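Local coordinates for protein histidine kinase (Synechocystis sp., PDB 5DFY) that senses light through a phycocyanobilin chromophore bound in its GAF domain and, in the full-length protein, probably phosphorylates itself on histidine as a two-component sensor kinase, at residues Leu72-Phe76 against Gln161-Leu165. Residues are numbered along the deposited sequence; the frame is centred on the assembly and turned at random.
With CYC (phycocyanobilin), chain B.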
loop_
_atom_site.group_PDB
_atom_site.type_symbol
_atom_site.label_atom_id
_atom_site.label_comp_id
_atom_site.label_asym_id
_atom_site.label_seq_id
_atom_site.Cartn_x
_atom_site.Cartn_y
_atom_site.Cartn_z
ATOM N N LEU A 72 17.022 4.459 12.645
ATOM C CA LEU A 72 15.912 5.226 13.193
ATOM C C LEU A 72 14.686 5.119 12.298
ATOM O O LEU A 72 14.787 5.106 11.055
ATOM C CB LEU A 72 16.253 6.695 13.370
ATOM C CG LEU A 72 17.398 7.031 14.337
ATOM C CD1 LEU A 72 17.850 8.471 14.179
ATOM C CD2 LEU A 72 16.944 6.738 15.758
ATOM N N VAL A 73 13.537 5.054 12.959
ATOM C CA VAL A 73 12.233 5.171 12.305
ATOM C C VAL A 73 11.625 6.509 12.698
ATOM O O VAL A 73 11.474 6.798 13.885
ATOM C CB VAL A 73 11.299 4.022 12.711
ATOM C CG1 VAL A 73 9.929 4.178 12.005
ATOM C CG2 VAL A 73 11.907 2.666 12.363
ATOM N N TYR A 74 11.265 7.308 11.698
ATOM C CA TYR A 74 10.790 8.685 11.874
ATOM C C TYR A 74 9.447 8.784 11.195
ATOM O O TYR A 74 9.348 8.493 10.013
ATOM C CB TYR A 74 11.777 9.660 11.254
ATOM C CG TYR A 74 11.491 11.142 11.306
ATOM C CD1 TYR A 74 11.862 11.902 12.410
ATOM C CD2 TYR A 74 10.925 11.801 10.221
ATOM C CE1 TYR A 74 11.650 13.260 12.438
ATOM C CE2 TYR A 74 10.698 13.175 10.249
ATOM C CZ TYR A 74 11.082 13.891 11.351
ATOM O OH TYR A 74 10.872 15.252 11.407
ATOM N N ARG A 75 8.429 9.172 11.951
ATOM C CA ARG A 75 7.051 9.216 11.451
ATOM C C ARG A 75 6.612 10.654 11.279
ATOM O O ARG A 75 6.737 11.443 12.218
ATOM C CB ARG A 75 6.121 8.504 12.419
ATOM C CG ARG A 75 4.679 8.447 11.950
ATOM C CD ARG A 75 3.794 7.785 12.973
ATOM N NE ARG A 75 3.787 8.589 14.183
ATOM C CZ ARG A 75 3.575 8.125 15.408
ATOM N NH1 ARG A 75 3.329 6.839 15.615
ATOM N NH2 ARG A 75 3.618 8.965 16.431
ATOM N N PHE A 76 6.099 10.996 10.098
ATOM C CA PHE A 76 5.585 12.341 9.854
ATOM C C PHE A 76 4.274 12.631 10.577
ATOM O O PHE A 76 3.371 11.792 10.681
ATOM C CB PHE A 76 5.399 12.558 8.369
ATOM C CG PHE A 76 6.686 12.726 7.603
ATOM C CD1 PHE A 76 7.525 13.809 7.838
ATOM C CD2 PHE A 76 7.071 11.801 6.650
ATOM C CE1 PHE A 76 8.704 13.962 7.117
ATOM C CE2 PHE A 76 8.232 11.948 5.922
ATOM C CZ PHE A 76 9.066 13.028 6.163
ATOM N N GLN A 161 0.385 6.701 1.122
ATOM C CA GLN A 161 0.904 7.855 1.849
ATOM C C GLN A 161 2.371 7.768 2.253
ATOM O O GLN A 161 2.858 6.721 2.645
ATOM C CB GLN A 161 0.072 8.064 3.087
ATOM C CG GLN A 161 -1.361 8.354 2.684
ATOM C CD GLN A 161 -2.293 8.491 3.840
ATOM O OE1 GLN A 161 -1.984 8.087 4.960
ATOM N NE2 GLN A 161 -3.467 9.061 3.576
ATOM N N LEU A 162 3.058 8.894 2.144
ATOM C CA LEU A 162 4.413 9.035 2.686
ATOM C C LEU A 162 4.282 9.167 4.188
ATOM O O LEU A 162 3.953 10.225 4.715
ATOM C CB LEU A 162 5.143 10.245 2.099
ATOM C CG LEU A 162 6.534 10.513 2.707
ATOM C CD1 LEU A 162 7.470 9.361 2.472
ATOM C CD2 LEU A 162 7.109 11.807 2.122
ATOM N N TRP A 163 4.526 8.061 4.877
ATOM C CA TRP A 163 4.257 7.957 6.290
ATOM C C TRP A 163 5.447 8.386 7.147
ATOM O O TRP A 163 5.277 8.905 8.246
ATOM C CB TRP A 163 3.868 6.509 6.579
ATOM C CG TRP A 163 3.781 6.085 8.006
ATOM C CD1 TRP A 163 2.656 5.998 8.772
ATOM C CD2 TRP A 163 4.861 5.630 8.833
ATOM N NE1 TRP A 163 2.970 5.525 10.024
ATOM C CE2 TRP A 163 4.317 5.299 10.089
ATOM C CE3 TRP A 163 6.233 5.469 8.633
ATOM C CZ2 TRP A 163 5.094 4.812 11.136
ATOM C CZ3 TRP A 163 6.998 4.994 9.675
ATOM C CH2 TRP A 163 6.433 4.681 10.915
ATOM N N GLY A 164 6.642 8.177 6.625
ATOM C CA GLY A 164 7.822 8.436 7.431
ATOM C C GLY A 164 9.087 8.102 6.675
ATOM O O GLY A 164 9.084 7.901 5.460
ATOM N N LEU A 165 10.175 8.025 7.434
ATOM C CA LEU A 165 11.510 7.768 6.928
ATOM C C LEU A 165 12.147 6.645 7.733
ATOM O O LEU A 165 11.881 6.500 8.920
ATOM C CB LEU A 165 12.404 9.006 7.016
ATOM C CG LEU A 165 11.873 10.296 6.405
ATOM C CD1 LEU A 165 12.838 11.450 6.663
ATOM C CD2 LEU A 165 11.674 10.130 4.935
HETATM C CHA CYC B . 17.602 18.515 4.273
HETATM N NA CYC B . 16.977 17.196 6.352
HETATM C C1A CYC B . 17.272 17.390 4.925
HETATM C C2A CYC B . 17.155 16.038 4.281
HETATM C C3A CYC B . 16.805 15.064 5.289
HETATM C C4A CYC B . 16.708 15.782 6.571
HETATM C CMA CYC B . 16.581 13.598 5.025
HETATM C CAA CYC B . 17.307 15.797 2.790
HETATM C CBA CYC B . 15.913 16.194 2.258
HETATM C CGA CYC B . 15.725 16.165 0.741
HETATM O O1A CYC B . 16.733 16.103 0.003
HETATM O O2A CYC B . 14.562 16.230 0.211
HETATM C CHB CYC B . 16.317 15.297 7.924
HETATM N NB CYC B . 17.527 13.099 7.888
HETATM C C1B CYC B . 16.490 14.060 8.358
HETATM C C2B CYC B . 15.707 13.413 9.417
HETATM C C3B CYC B . 16.209 12.122 9.622
HETATM C C4B CYC B . 17.356 11.884 8.718
HETATM C CMB CYC B . 14.556 14.088 10.131
HETATM C CAB CYC B . 15.694 11.096 10.625
HETATM C CBB CYC B . 15.063 9.921 9.892
HETATM O OB CYC B . 18.053 10.904 8.599
HETATM N NC CYC B . 17.496 20.781 9.275
HETATM C C1C CYC B . 17.644 20.890 10.498
HETATM C C2C CYC B . 17.702 22.556 10.916
HETATM C C3C CYC B . 17.116 23.171 9.923
HETATM C C4C CYC B . 17.413 22.203 8.662
HETATM C CMC CYC B . 17.098 22.785 12.349
HETATM C CAC CYC B . 17.580 24.695 9.588
HETATM C CBC CYC B . 17.022 25.611 10.653
HETATM O OC CYC B . 17.736 19.988 11.308
HETATM C CHD CYC B . 17.441 22.579 7.375
HETATM N ND CYC B . 17.380 20.278 6.213
HETATM C C1D CYC B . 17.612 21.627 6.235
HETATM C C2D CYC B . 18.053 22.031 5.008
HETATM C C3D CYC B . 18.088 20.939 4.205
HETATM C C4D CYC B . 17.665 19.848 4.959
HETATM C CMD CYC B . 18.402 23.474 4.670
HETATM C CAD CYC B . 18.506 20.907 2.757
HETATM C CBD CYC B . 19.936 20.425 2.622
HETATM C CGD CYC B . 20.881 21.440 3.241
HETATM O O1D CYC B . 21.491 21.190 4.316
HETATM O O2D CYC B . 21.068 22.561 2.692
HETATM O O HOH W 1 2.705 9.499 9.207
#
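Y74 and L165 form a hydrogen-bonded antiparallel pair between the adjacent inner strands 70-76 and 161-170 of the GAF-domain sheet; strand 161-170 carries a classic beta bulge against strand 150-158, W163 and G164 both facing V156. Y74 N donates to L165 O at 3.0 Å, and L165 N returns the bond to Y74 O. At the bulge residue W163, the carbonyl O accepts a bond from F76 N, 2.9 Å away, with F76 N standing 22° out of the W163 carbonyl plane. A water bridges W163 O and F76 O, donating to both, so that W163 O accepts two bonds.

On the face carrying V73 and R75, the indole of W163 lies back across the first strand. With CG anti to the backbone N (chi1 169°), one face of the ring is brought against the R75 methylenes CG and CD, and CG makes a CH-pi contact 4.0 Å from the centroid of the six-membered ring. The guanidinium stands almost perpendicular to the indole, and R75 NH2 forms a long, weak ion pair with E83. V73 CG1 meets the ring edge at CH2. An alanine in place of W163 would probably leave the R75 methylenes without their aromatic support, free to turn, and open a gap beside V73.

On the chromophore side, F76 folds its ring over the bulge, with CD2 3.5 Å from G164 CA. Its far end, CZ, packs obliquely on L165 CG, while CE2 touches L162 CG. The Y74 ring runs alongside L165, and F84 meets it edge-to-face. This strand pair thus contributes to the wall of the phycocyanobilin pocket: the bilin methyl CMB sits over one face of the Y74 ring, 3.7 Å above its plane, and the bilin carbon CBB lies 3.6 Å from Y74 CB.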